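Local coordinates for protein serine-pyruvate aminotransferase (AgxT) (Sulfolobus solfataricus, PDB 3ZRP) that binds pyridoxal 5'-phosphate and, as a class-V aminotransferase, probably transfers amino groups from serine to pyruvate and from alanine to glyoxylate, at residues A[131-136]-A[158-163]; A[285-290]-A[302-307]; A[218-223]-A[239-244]; A[37-42]-A[251-256]. All blocks are in the same frame, centred on the assembly; numbering follows the deposited sequence.

Overall arrangement
Contact 4 opens first along the chain, at residues 37-42, and closes only at 251-256, so the loop it completes holds both contact 1 and contact 3, one after the other and without crossing. Contact 1 joins neighbouring parallel strands of the central mixed sheet, before and after helix 146-153 in the chain, and carries an aspartate to the pyridoxal phosphate. Contact 3 brings together the two loops flanking helix 223-234, at the interface with the second subunit and beside the phosphate of the other cofactor. Contact 4 then packs helix 31-48 against helix 246-262. Contact 2 follows separately, closing the short loop between helix 264-284 and strand 301-305 of a smaller sheet, about 28 Å from contact 1, centre to centre.

Contact 1. Residues A[131-136]-A[158-163]. With PLP (pyridoxal-5'-phosphate), chain C.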
loop_
_atom_site.group_PDB
_atom_site.type_symbol
_atom_site.label_atom_id
_atom_site.label_comp_id
_atom_site.label_asym_id
_atom_site.label_seq_id
_atom_site.Cartn_x
_atom_site.Cartn_y
_atom_site.Cartn_z
ATOM N N VAL A 131 17.213 16.242 10.717
ATOM C CA VAL A 131 18.326 15.481 10.182
ATOM C C VAL A 131 17.849 14.061 9.834
ATOM O O VAL A 131 17.239 13.388 10.658
ATOM C CB VAL A 131 19.526 15.416 11.186
ATOM C CG1 VAL A 131 20.673 14.607 10.568
ATOM C CG2 VAL A 131 19.977 16.841 11.545
ATOM N N ALA A 132 18.139 13.634 8.606
ATOM C CA ALA A 132 17.781 12.308 8.117
ATOM C C ALA A 132 19.015 11.431 7.984
ATOM O O ALA A 132 19.989 11.794 7.282
ATOM C CB ALA A 132 17.043 12.398 6.734
ATOM N N LEU A 133 18.952 10.258 8.618
ATOM C CA LEU A 133 20.031 9.265 8.568
ATOM C C LEU A 133 19.524 7.977 7.892
ATOM O O LEU A 133 18.316 7.716 7.890
ATOM C CB LEU A 133 20.493 8.946 9.985
ATOM C CG LEU A 133 20.901 10.067 10.950
ATOM C CD1 LEU A 133 21.387 9.417 12.246
ATOM C CD2 LEU A 133 22.008 10.921 10.354
ATOM N N THR A 134 20.442 7.182 7.332
ATOM C CA THR A 134 20.130 5.817 6.880
ATOM C C THR A 134 20.894 4.839 7.743
ATOM O O THR A 134 22.150 4.861 7.733
ATOM C CB THR A 134 20.574 5.608 5.420
ATOM O OG1 THR A 134 20.117 6.707 4.630
ATOM C CG2 THR A 134 20.032 4.273 4.842
ATOM N N HIS A 135 20.182 3.946 8.446
ATOM C CA HIS A 135 20.886 2.989 9.326
ATOM C C HIS A 135 21.764 2.020 8.514
ATOM O O HIS A 135 22.978 1.908 8.743
ATOM C CB HIS A 135 19.931 2.265 10.254
ATOM C CG HIS A 135 20.603 1.619 11.424
ATOM N ND1 HIS A 135 19.895 1.043 12.457
ATOM C CD2 HIS A 135 21.918 1.523 11.762
ATOM C CE1 HIS A 135 20.745 0.593 13.368
ATOM N NE2 HIS A 135 21.978 0.868 12.966
ATOM N N VAL A 136 21.161 1.342 7.534
ATOM C CA VAL A 136 21.939 0.527 6.605
ATOM C C VAL A 136 21.595 0.970 5.194
ATOM O O VAL A 136 20.434 0.932 4.822
ATOM C CB VAL A 136 21.620 -0.975 6.789
ATOM C CG1 VAL A 136 22.209 -1.811 5.636
ATOM C CG2 VAL A 136 22.111 -1.476 8.159
ATOM N N GLU A 158 16.254 19.964 15.914
ATOM C CA GLU A 158 14.934 19.739 16.498
ATOM C C GLU A 158 14.495 18.278 16.352
ATOM O O GLU A 158 13.966 17.689 17.289
ATOM C CB GLU A 158 13.898 20.672 15.872
ATOM C CG GLU A 158 14.190 22.166 16.047
ATOM C CD GLU A 158 13.156 23.026 15.358
ATOM O OE1 GLU A 158 11.945 22.781 15.557
ATOM O OE2 GLU A 158 13.542 23.920 14.585
ATOM N N LEU A 159 14.733 17.699 15.173
ATOM C CA LEU A 159 14.190 16.367 14.855
ATOM C C LEU A 159 15.229 15.471 14.191
ATOM O O LEU A 159 15.975 15.922 13.336
ATOM C CB LEU A 159 12.961 16.490 13.933
ATOM C CG LEU A 159 11.698 17.161 14.468
ATOM C CD1 LEU A 159 10.649 17.360 13.331
ATOM C CD2 LEU A 159 11.097 16.347 15.618
ATOM N N ILE A 160 15.259 14.196 14.586
ATOM C CA ILE A 160 16.135 13.213 13.923
ATOM C C ILE A 160 15.304 12.009 13.459
ATOM O O ILE A 160 14.551 11.430 14.242
ATOM C CB ILE A 160 17.287 12.762 14.871
ATOM C CG1 ILE A 160 18.149 13.978 15.286
ATOM C CG2 ILE A 160 18.232 11.761 14.193
ATOM C CD1 ILE A 160 19.085 13.644 16.447
ATOM N N VAL A 161 15.432 11.693 12.172
ATOM C CA VAL A 161 14.742 10.564 11.572
ATOM C C VAL A 161 15.770 9.564 11.046
ATOM O O VAL A 161 16.825 9.953 10.500
ATOM C CB VAL A 161 13.709 10.997 10.471
ATOM C CG1 VAL A 161 12.795 12.119 10.993
ATOM C CG2 VAL A 161 14.393 11.419 9.166
ATOM N N VAL A 162 15.475 8.280 11.223
ATOM C CA VAL A 162 16.389 7.223 10.754
ATOM C C VAL A 162 15.625 6.254 9.882
ATOM O O VAL A 162 14.607 5.715 10.301
ATOM C CB VAL A 162 17.017 6.426 11.921
ATOM C CG1 VAL A 162 17.991 5.364 11.402
ATOM C CG2 VAL A 162 17.718 7.384 12.954
ATOM N N ASP A 163 16.094 6.082 8.646
ATOM C CA ASP A 163 15.592 5.047 7.769
ATOM C C ASP A 163 16.252 3.722 8.170
ATOM O O ASP A 163 17.435 3.498 7.869
ATOM C CB ASP A 163 15.927 5.436 6.323
ATOM C CG ASP A 163 15.776 4.278 5.318
ATOM O OD1 ASP A 163 15.271 3.182 5.620
ATOM O OD2 ASP A 163 16.217 4.478 4.178
HETATM N N1 PLP C . 15.412 2.525 2.372
HETATM C C2 PLP C . 16.242 1.430 2.299
HETATM C C2A PLP C . 17.519 1.433 3.098
HETATM C C3 PLP C . 15.894 0.314 1.504
HETATM O O3 PLP C . 16.626 -0.672 1.481
HETATM C C4 PLP C . 14.696 0.309 0.780
HETATM C C4A PLP C . 14.331 -0.932 -0.042
HETATM C C5 PLP C . 13.885 1.461 0.862
HETATM C C6 PLP C . 14.232 2.557 1.680
HETATM C C5A PLP C . 12.585 1.592 0.124
HETATM O O4P PLP C . 11.562 0.709 0.591
HETATM P P PLP C . 10.305 0.300 -0.285
HETATM O O1P PLP C . 9.573 -0.615 0.646
HETATM O O2P PLP C . 10.928 -0.388 -1.454
HETATM O O3P PLP C . 9.645 1.599 -0.586
HETATM O O HOH W 1 17.666 6.534 3.606
HETATM O O HOH W 2 18.284 1.049 6.612
#
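Strands 131-134 and 159-163 run parallel with their axes 4.6 Å apart, pairing V131 with I160, A132 with V161, L133 with V162 and T134 with D163. Backbone hydrogen bonds zip them together: V131 N to L159 O, V161 N to V131 O, L133 N to V161 O and D163 N to L133 O, with H135 N to D163 O carrying the ladder one residue past strand 131-134. V131, L133, I160 and V162 share one face of the sheet. There L133 CD1 lies 4.3 Å from V162 CG2, and V131, L133 and I160 all touch helix 146-153. Strand, helix and adjacent parallel strand make a beta-alpha-beta crossover within the seven-stranded mixed sheet of a fold-type I aminotransferase. H135 CB rests 3.8 Å from V162 CG1. A132, V161, T134 and D163 occupy the other face, the last two side chains lying side by side. D163 holds its CG anti to the backbone N (chi1 165°), and OD2 lies 2.8 Å from N1 of the pyridoxal phosphate. OD1 accepts a bond from V165 N, which helps fix the turn of the carboxylate. A water donates to D163 OD2 at 2.6 Å and also bonds T134 OG1, making T134 a second-shell partner. A second water accepts from V136 N and donates to D163 O, while V136 O comes within 3.4 Å of the cofactor methyl C2A.

Contact 2. Residues A[285-290]-A[302-307]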
loop_
_atom_site.group_PDB
_atom_site.type_symbol
_atom_site.label_atom_id
_atom_site.label_comp_id
_atom_site.label_asym_id
_atom_site.label_seq_id
_atom_site.Cartn_x
_atom_site.Cartn_y
_atom_site.Cartn_z
ATOM N N LEU A 285 38.024 -16.395 0.026
ATOM C CA LEU A 285 37.986 -16.568 -1.435
ATOM C C LEU A 285 38.872 -15.540 -2.138
ATOM O O LEU A 285 39.117 -15.629 -3.353
ATOM C CB LEU A 285 36.550 -16.474 -1.974
ATOM C CG LEU A 285 35.611 -17.697 -1.873
ATOM C CD1 LEU A 285 34.151 -17.346 -2.235
ATOM C CD2 LEU A 285 36.079 -18.855 -2.710
ATOM N N GLY A 286 39.335 -14.552 -1.371
ATOM C CA GLY A 286 40.089 -13.428 -1.931
ATOM C C GLY A 286 39.208 -12.412 -2.638
ATOM O O GLY A 286 39.679 -11.704 -3.520
ATOM N N LEU A 287 37.935 -12.334 -2.246
ATOM C CA LEU A 287 37.011 -11.334 -2.790
ATOM C C LEU A 287 36.959 -10.077 -1.909
ATOM O O LEU A 287 37.046 -10.157 -0.674
ATOM C CB LEU A 287 35.604 -11.924 -2.969
ATOM C CG LEU A 287 35.439 -13.050 -4.004
ATOM C CD1 LEU A 287 34.119 -13.815 -3.795
ATOM C CD2 LEU A 287 35.555 -12.502 -5.423
ATOM N N GLU A 288 36.822 -8.927 -2.570
ATOM C CA GLU A 288 36.778 -7.620 -1.916
ATOM C C GLU A 288 35.332 -7.182 -1.650
ATOM O O GLU A 288 34.474 -7.305 -2.518
ATOM C CB GLU A 288 37.468 -6.579 -2.801
ATOM C CG GLU A 288 37.754 -5.238 -2.124
ATOM C CD GLU A 288 38.413 -4.222 -3.065
ATOM O OE1 GLU A 288 38.940 -4.632 -4.124
ATOM O OE2 GLU A 288 38.412 -3.013 -2.737
ATOM N N ILE A 289 35.093 -6.662 -0.447
ATOM C CA ILE A 289 33.771 -6.157 -0.052
ATOM C C ILE A 289 33.604 -4.686 -0.497
ATOM O O ILE A 289 34.569 -3.910 -0.488
ATOM C CB ILE A 289 33.568 -6.357 1.466
ATOM C CG1 ILE A 289 33.536 -7.869 1.788
ATOM C CG2 ILE A 289 32.294 -5.678 1.958
ATOM C CD1 ILE A 289 33.566 -8.204 3.292
ATOM N N VAL A 290 32.394 -4.306 -0.912
ATOM C CA VAL A 290 32.130 -2.927 -1.367
ATOM C C VAL A 290 32.330 -1.903 -0.232
ATOM O O VAL A 290 33.029 -0.897 -0.420
ATOM C CB VAL A 290 30.720 -2.782 -1.984
ATOM C CG1 VAL A 290 30.333 -1.304 -2.142
ATOM C CG2 VAL A 290 30.685 -3.460 -3.329
ATOM N N THR A 302 25.793 -7.386 2.037
ATOM C CA THR A 302 27.216 -7.313 1.732
ATOM C C THR A 302 27.370 -7.203 0.229
ATOM O O THR A 302 26.810 -8.000 -0.506
ATOM C CB THR A 302 27.963 -8.599 2.233
ATOM O OG1 THR A 302 27.726 -8.764 3.639
ATOM C CG2 THR A 302 29.471 -8.471 1.995
ATOM N N GLY A 303 28.125 -6.202 -0.224
ATOM C CA GLY A 303 28.395 -6.024 -1.654
ATOM C C GLY A 303 29.695 -6.741 -1.993
ATOM O O GLY A 303 30.679 -6.671 -1.221
ATOM N N VAL A 304 29.708 -7.429 -3.137
ATOM C CA VAL A 304 30.816 -8.321 -3.489
ATOM C C VAL A 304 31.383 -7.838 -4.809
ATOM O O VAL A 304 30.739 -7.955 -5.838
ATOM C CB VAL A 304 30.369 -9.827 -3.578
ATOM C CG1 VAL A 304 31.552 -10.746 -3.840
ATOM C CG2 VAL A 304 29.647 -10.281 -2.277
ATOM N N ILE A 305 32.580 -7.248 -4.756
ATOM C CA ILE A 305 33.234 -6.731 -5.953
ATOM C C ILE A 305 33.742 -7.886 -6.841
ATOM O O ILE A 305 34.359 -8.835 -6.343
ATOM C CB ILE A 305 34.387 -5.749 -5.603
ATOM C CG1 ILE A 305 33.822 -4.481 -4.934
ATOM C CG2 ILE A 305 35.166 -5.351 -6.865
ATOM C CD1 ILE A 305 34.806 -3.754 -4.035
ATOM N N LEU A 306 33.437 -7.787 -8.132
ATOM C CA LEU A 306 33.933 -8.702 -9.164
ATOM C C LEU A 306 34.957 -8.015 -10.066
ATOM O O LEU A 306 34.649 -7.018 -10.729
ATOM C CB LEU A 306 32.779 -9.241 -10.016
ATOM C CG LEU A 306 31.810 -10.190 -9.306
ATOM C CD1 LEU A 306 30.609 -10.494 -10.186
ATOM C CD2 LEU A 306 32.514 -11.472 -8.870
ATOM N N LYS A 307 36.167 -8.571 -10.101
ATOM C CA LYS A 307 37.282 -8.002 -10.862
ATOM C C LYS A 307 37.270 -8.412 -12.334
ATOM O O LYS A 307 37.757 -7.676 -13.190
ATOM C CB LYS A 307 38.614 -8.396 -10.208
ATOM C CG LYS A 307 38.773 -7.902 -8.766
ATOM C CD LYS A 307 39.304 -6.472 -8.733
ATOM C CE LYS A 307 38.753 -5.672 -7.553
ATOM N NZ LYS A 307 38.898 -6.336 -6.228
HETATM O O HOH W 3 36.930 -8.688 -5.208
#
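I289 and V304 form a single backbone bridge, through which the irregular chain following helix 264-284 lies against strand 301-305, an outer strand of a three-stranded antiparallel sheet. Two hydrogen bonds flank the bridge. I305 N donates to E288 O at 2.9 Å, in a nearly straight approach to the carbonyl (172° at the oxygen), whereas V290 N meets G303 O from above the carbonyl plane, also at 2.9 Å. With no side chain at G303, V290 CG2 packs directly against the backbone and reaches I305 CG1 at 3.7 Å, the two side chains crossing at about a right angle. Ahead of the bridge, the helix ends in a Schellman motif at G286, which has positive phi. L287 CD1 then meets V304 CG1 at 4.0 Å, and L287 also touches L360 of helix 346-363. I289 CG2 packs on the methyl CG2 of T302, whose OG1 bonds H340. The E288 side chain is extended, with CG anti to the backbone N (chi1 -168°), and its CD lies 3.8 Å from I305 CD1. OE1 is met on its anti side by K307 NZ, a 2.7 Å salt bridge, while OE2 pairs with R292, so the carboxylate probably keeps its negative charge. A water accepts from E288 N and K307 NZ and donates to I305 O, tying the lysine back to both backbones. E288 is a calcium ligand in a crystal structure of this protein, although no calcium is bound to this chain here.

Contact 3. Residues A[218-223]-A[239-244]; sequences GYYLDL and AYFATP. With PLP (pyridoxal-5'-phosphate), chain D.
The rings of Y219 and F241 meet obliquely, centroids 5.3 Å apart and planes at 56°, their side chains sliding past each other in opposite directions. Y219 CE2 comes to 3.5 Å from F241 CE1, and Y219 CZ lies in the plane of the phenylalanine ring, at its edge, while W226 meets F241 edge-to-face. An alanine in place of Y219 would probably open a gap beside CE1 and CZ of F241 and beside I95 of the second subunit. Y220 packs its CE1 3.8 Å from A242 CB, and its OH reaches the phosphate through a water, to which it donates at 2.8 Å. That water donates to T243 O and to phosphate oxygen O3P. Y240 OH, T243 N and T243 OG1 all donate to O1P of the same phosphate, a three-bond grip. The active site is shared across the dimer: G63 and Q188 of the second subunit also hold this cofactor, and E68 of that subunit takes the backbone N-H groups of Y219 and Y220. Y220 also touches P60 of strand 55-60, L221 packs on helix 63-69, and F241 lies against helix 223-234, which D222 N-caps.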
loop_
_atom_site.group_PDB
_atom_site.type_symbol
_atom_site.label_atom_id
_atom_site.label_comp_id
_atom_site.label_asym_id
_atom_site.label_seq_id
_atom_site.Cartn_x
_atom_site.Cartn_y
_atom_site.Cartn_z
ATOM N N GLY A 218 0.674 15.746 2.175
ATOM C CA GLY A 218 -0.522 15.471 1.400
ATOM C C GLY A 218 -1.635 14.905 2.262
ATOM O O GLY A 218 -1.750 15.180 3.463
ATOM N N TYR A 219 -2.482 14.119 1.636
ATOM C CA TYR A 219 -3.607 13.521 2.316
ATOM C C TYR A 219 -3.309 12.083 2.769
ATOM O O TYR A 219 -3.277 11.812 3.963
ATOM C CB TYR A 219 -4.818 13.546 1.398
ATOM C CG TYR A 219 -6.137 13.249 2.087
ATOM C CD1 TYR A 219 -6.712 14.171 2.968
ATOM C CD2 TYR A 219 -6.790 12.032 1.871
ATOM C CE1 TYR A 219 -7.930 13.897 3.594
ATOM C CE2 TYR A 219 -8.011 11.751 2.478
ATOM C CZ TYR A 219 -8.571 12.686 3.336
ATOM O OH TYR A 219 -9.764 12.397 3.926
ATOM N N TYR A 220 -3.116 11.156 1.827
ATOM C CA TYR A 220 -2.838 9.756 2.160
ATOM C C TYR A 220 -1.664 9.533 3.117
ATOM O O TYR A 220 -1.712 8.602 3.939
ATOM C CB TYR A 220 -2.560 8.944 0.890
ATOM C CG TYR A 220 -2.898 7.475 1.008
ATOM C CD1 TYR A 220 -4.209 7.050 1.162
ATOM C CD2 TYR A 220 -1.888 6.507 0.901
ATOM C CE1 TYR A 220 -4.521 5.664 1.241
ATOM C CE2 TYR A 220 -2.185 5.141 0.968
ATOM C CZ TYR A 220 -3.498 4.739 1.139
ATOM O OH TYR A 220 -3.755 3.396 1.201
ATOM N N LEU A 221 -0.638 10.367 3.013
ATOM C CA LEU A 221 0.590 10.182 3.798
ATOM C C LEU A 221 0.733 11.152 4.948
ATOM O O LEU A 221 1.813 11.250 5.538
ATOM C CB LEU A 221 1.858 10.223 2.930
ATOM C CG LEU A 221 1.881 9.184 1.795
ATOM C CD1 LEU A 221 3.164 9.297 0.960
ATOM C CD2 LEU A 221 1.701 7.769 2.296
ATOM N N ASP A 222 -0.333 11.879 5.263
ATOM C CA ASP A 222 -0.313 12.674 6.497
ATOM C C ASP A 222 -0.572 11.714 7.654
ATOM O O ASP A 222 -1.639 11.082 7.717
ATOM C CB ASP A 222 -1.350 13.800 6.431
ATOM C CG ASP A 222 -1.379 14.673 7.693
ATOM O OD1 ASP A 222 -0.657 14.390 8.679
ATOM O OD2 ASP A 222 -2.164 15.642 7.686
ATOM N N LEU A 223 0.435 11.561 8.521
ATOM C CA LEU A 223 0.367 10.690 9.676
ATOM C C LEU A 223 -0.793 11.044 10.631
ATOM O O LEU A 223 -1.309 10.152 11.316
ATOM C CB LEU A 223 1.709 10.660 10.426
ATOM C CG LEU A 223 2.895 10.041 9.657
ATOM C CD1 LEU A 223 4.208 10.237 10.439
ATOM C CD2 LEU A 223 2.616 8.540 9.323
ATOM N N ALA A 239 -11.554 1.811 13.500
ATOM C CA ALA A 239 -11.685 3.164 12.953
ATOM C C ALA A 239 -11.423 3.100 11.450
ATOM O O ALA A 239 -10.819 2.137 10.969
ATOM C CB ALA A 239 -10.714 4.101 13.618
ATOM N N TYR A 240 -11.869 4.110 10.710
ATOM C CA TYR A 240 -11.630 4.110 9.256
ATOM C C TYR A 240 -11.024 5.426 8.789
ATOM O O TYR A 240 -11.608 6.503 8.992
ATOM C CB TYR A 240 -12.920 3.829 8.506
ATOM C CG TYR A 240 -12.736 3.940 6.995
ATOM C CD1 TYR A 240 -12.050 2.961 6.288
ATOM C CD2 TYR A 240 -13.195 5.063 6.312
ATOM C CE1 TYR A 240 -11.862 3.079 4.901
ATOM C CE2 TYR A 240 -13.026 5.189 4.946
ATOM C CZ TYR A 240 -12.353 4.198 4.255
ATOM O OH TYR A 240 -12.152 4.355 2.897
ATOM N N PHE A 241 -9.845 5.353 8.172
ATOM C CA PHE A 241 -9.374 6.504 7.430
ATOM C C PHE A 241 -9.419 6.088 5.964
ATOM O O PHE A 241 -10.165 6.656 5.166
ATOM C CB PHE A 241 -7.940 6.910 7.800
ATOM C CG PHE A 241 -7.307 7.829 6.763
ATOM C CD1 PHE A 241 -7.978 8.994 6.339
ATOM C CD2 PHE A 241 -6.090 7.500 6.161
ATOM C CE1 PHE A 241 -7.419 9.837 5.358
ATOM C CE2 PHE A 241 -5.526 8.346 5.175
ATOM C CZ PHE A 241 -6.192 9.493 4.769
ATOM N N ALA A 242 -8.598 5.096 5.636
ATOM C CA ALA A 242 -8.600 4.518 4.290
ATOM C C ALA A 242 -8.357 3.024 4.473
ATOM O O ALA A 242 -7.762 2.613 5.467
ATOM C CB ALA A 242 -7.491 5.142 3.473
ATOM N N THR A 243 -8.777 2.204 3.509
ATOM C CA THR A 243 -8.653 0.759 3.703
ATOM C C THR A 243 -7.163 0.365 3.760
ATOM O O THR A 243 -6.420 0.651 2.826
ATOM C CB THR A 243 -9.373 -0.037 2.599
ATOM O OG1 THR A 243 -10.750 0.366 2.551
ATOM C CG2 THR A 243 -9.292 -1.532 2.907
ATOM N N PRO A 244 -6.722 -0.260 4.871
ATOM C CA PRO A 244 -5.346 -0.744 4.979
ATOM C C PRO A 244 -5.173 -2.143 4.357
ATOM O O PRO A 244 -6.192 -2.841 4.094
ATOM C CB PRO A 244 -5.135 -0.839 6.522
ATOM C CG PRO A 244 -6.479 -1.221 7.001
ATOM C CD PRO A 244 -7.478 -0.504 6.127
HETATM N N1 PLP D . -14.341 5.752 -3.130
HETATM C C2 PLP D . -15.413 4.935 -2.866
HETATM C C2A PLP D . -16.662 5.107 -3.697
HETATM C C3 PLP D . -15.334 3.956 -1.855
HETATM O O3 PLP D . -16.308 3.205 -1.636
HETATM C C4 PLP D . -14.152 3.800 -1.111
HETATM C C4A PLP D . -14.096 2.698 -0.041
HETATM C C5 PLP D . -13.079 4.663 -1.399
HETATM C C6 PLP D . -13.162 5.624 -2.414
HETATM C C5A PLP D . -11.773 4.596 -0.669
HETATM O O4P PLP D . -10.995 3.418 -0.971
HETATM P P PLP D . -9.873 2.916 0.035
HETATM O O1P PLP D . -10.559 2.782 1.356
HETATM O O2P PLP D . -9.431 1.657 -0.601
HETATM O O3P PLP D . -8.879 4.019 0.095
HETATM O O HOH W 4 -6.441 2.706 1.032
#

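Contact 4. Residues A[37-42]-A[251-256]; sequences LAYSLK and QLAEAF
S40, Y39 and F256 carry most of the packing between helices 31-48 and 246-262, whose segments here have axes 8.5 Å apart and cross at 44°. S40 sits where the backbones come nearest. Its OG, anti to the carbonyl carbon (chi1 -61°), lies 3.3 Å from A253 CA and 3.5 Å from A253 CB, while its hydrogen bond goes back to A36 O in its own helix. The hydroxyl is thereby satisfied although it faces a largely apolar surface, and the small side chains of S40 and A253 permit the close approach. S40 CB also touches both L252 CD2 and F256 CD2. F256 points toward helix 31-48 and brings one side of its ring to the S40 backbone, CD2 being 3.7 Å from S40 CA and CE2 3.4 Å from S40 O. Y39 slides past F256 in the opposite direction, with CE2 3.2 Å from A253 O and 3.8 Å from F256 CB. A water links Y39 OH to F256 O by weak bonds alone. An alanine in place of Y39 would probably leave a gap beside A253 O and F256 CB at this partly exposed margin. Inward, S40 and L252 touch I58 of strand 55-60, and L252 and F256 reach L199 of the adjacent strand 197-202, while L37 and L41 turn from the pair toward helix 223-234.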
loop_
_atom_site.group_PDB
_atom_site.type_symbol
_atom_site.label_atom_id
_atom_site.label_comp_id
_atom_site.label_asym_id
_atom_site.label_seq_id
_atom_site.Cartn_x
_atom_site.Cartn_y
_atom_site.Cartn_z
ATOM N N LEU A 37 -3.515 -5.662 14.348
ATOM C CA LEU A 37 -2.950 -4.322 14.258
ATOM C C LEU A 37 -2.357 -3.893 15.592
ATOM O O LEU A 37 -1.227 -3.430 15.634
ATOM C CB LEU A 37 -3.988 -3.306 13.772
ATOM C CG LEU A 37 -3.508 -1.843 13.622
ATOM C CD1 LEU A 37 -2.211 -1.726 12.834
ATOM C CD2 LEU A 37 -4.579 -0.952 12.965
ATOM N N ALA A 38 -3.114 -4.057 16.678
ATOM C CA ALA A 38 -2.618 -3.726 18.021
ATOM C C ALA A 38 -1.343 -4.499 18.365
ATOM O O ALA A 38 -0.381 -3.940 18.919
ATOM C CB ALA A 38 -3.706 -3.993 19.086
ATOM N N TYR A 39 -1.347 -5.784 18.041
ATOM C CA TYR A 39 -0.198 -6.628 18.298
ATOM C C TYR A 39 1.042 -6.190 17.499
ATOM O O TYR A 39 2.167 -6.192 18.016
ATOM C CB TYR A 39 -0.543 -8.097 18.048
ATOM C CG TYR A 39 0.574 -9.025 18.442
ATOM C CD1 TYR A 39 0.658 -9.531 19.755
ATOM C CD2 TYR A 39 1.573 -9.369 17.533
ATOM C CE1 TYR A 39 1.701 -10.391 20.130
ATOM C CE2 TYR A 39 2.610 -10.217 17.896
ATOM C CZ TYR A 39 2.672 -10.720 19.199
ATOM O OH TYR A 39 3.709 -11.550 19.551
ATOM N N SER A 40 0.845 -5.833 16.231
ATOM C CA SER A 40 1.959 -5.355 15.410
ATOM C C SER A 40 2.512 -4.032 15.921
ATOM O O SER A 40 3.732 -3.825 15.941
ATOM C CB SER A 40 1.532 -5.257 13.927
ATOM O OG SER A 40 1.156 -6.530 13.468
ATOM N N LEU A 41 1.613 -3.140 16.342
ATOM C CA LEU A 41 2.018 -1.883 16.922
ATOM C C LEU A 41 2.936 -2.106 18.139
ATOM O O LEU A 41 3.984 -1.456 18.253
ATOM C CB LEU A 41 0.798 -1.014 17.260
ATOM C CG LEU A 41 -0.016 -0.525 16.054
ATOM C CD1 LEU A 41 -1.263 0.152 16.505
ATOM C CD2 LEU A 41 0.807 0.427 15.159
ATOM N N LYS A 42 2.565 -3.043 19.018
ATOM C CA LYS A 42 3.418 -3.379 20.177
ATOM C C LYS A 42 4.748 -3.990 19.757
ATOM O O LYS A 42 5.793 -3.675 20.337
ATOM C CB LYS A 42 2.697 -4.322 21.156
ATOM C CG LYS A 42 1.521 -3.673 21.806
ATOM C CD LYS A 42 0.810 -4.614 22.751
ATOM C CE LYS A 42 -0.653 -4.205 22.914
ATOM N NZ LYS A 42 -0.813 -2.861 23.533
ATOM N N GLN A 251 -0.406 -11.080 8.438
ATOM C CA GLN A 251 0.903 -11.704 8.240
ATOM C C GLN A 251 1.971 -11.033 9.123
ATOM O O GLN A 251 2.772 -11.724 9.773
ATOM C CB GLN A 251 1.296 -11.702 6.747
ATOM C CG GLN A 251 0.394 -12.609 5.904
ATOM C CD GLN A 251 0.482 -12.379 4.395
ATOM O OE1 GLN A 251 0.425 -11.250 3.920
ATOM N NE2 GLN A 251 0.579 -13.463 3.636
ATOM N N LEU A 252 1.968 -9.698 9.155
ATOM C CA LEU A 252 2.900 -8.925 9.995
ATOM C C LEU A 252 2.793 -9.301 11.494
ATOM O O LEU A 252 3.813 -9.404 12.179
ATOM C CB LEU A 252 2.735 -7.388 9.801
ATOM C CG LEU A 252 3.705 -6.494 10.619
ATOM C CD1 LEU A 252 5.195 -6.734 10.241
ATOM C CD2 LEU A 252 3.376 -4.995 10.521
ATOM N N ALA A 253 1.576 -9.489 12.002
ATOM C CA ALA A 253 1.411 -9.820 13.442
ATOM C C ALA A 253 2.055 -11.173 13.792
ATOM O O ALA A 253 2.649 -11.357 14.882
ATOM C CB ALA A 253 -0.070 -9.809 13.828
ATOM N N GLU A 254 1.936 -12.104 12.852
ATOM C CA GLU A 254 2.541 -13.411 12.964
ATOM C C GLU A 254 4.065 -13.326 12.864
ATOM O O GLU A 254 4.759 -14.020 13.601
ATOM C CB GLU A 254 1.977 -14.350 11.891
ATOM C CG GLU A 254 2.534 -15.795 11.910
ATOM C CD GLU A 254 2.222 -16.586 13.208
ATOM O OE1 GLU A 254 1.461 -16.104 14.079
ATOM O OE2 GLU A 254 2.748 -17.711 13.342
ATOM N N ALA A 255 4.596 -12.504 11.948
ATOM C CA ALA A 255 6.050 -12.267 11.937
ATOM C C ALA A 255 6.511 -11.752 13.303
ATOM O O ALA A 255 7.506 -12.246 13.861
ATOM C CB ALA A 255 6.457 -11.296 10.819
ATOM N N PHE A 256 5.797 -10.779 13.860
ATOM C CA PHE A 256 6.198 -10.258 15.165
ATOM C C PHE A 256 6.111 -11.314 16.288
ATOM O O PHE A 256 6.926 -11.280 17.233
ATOM C CB PHE A 256 5.388 -9.013 15.548
ATOM C CG PHE A 256 5.935 -7.722 14.988
ATOM C CD1 PHE A 256 7.259 -7.336 15.235
ATOM C CD2 PHE A 256 5.117 -6.873 14.236
ATOM C CE1 PHE A 256 7.761 -6.132 14.723
ATOM C CE2 PHE A 256 5.610 -5.666 13.729
ATOM C CZ PHE A 256 6.933 -5.299 13.968
HETATM O O HOH W 5 5.713 -9.167 19.560
#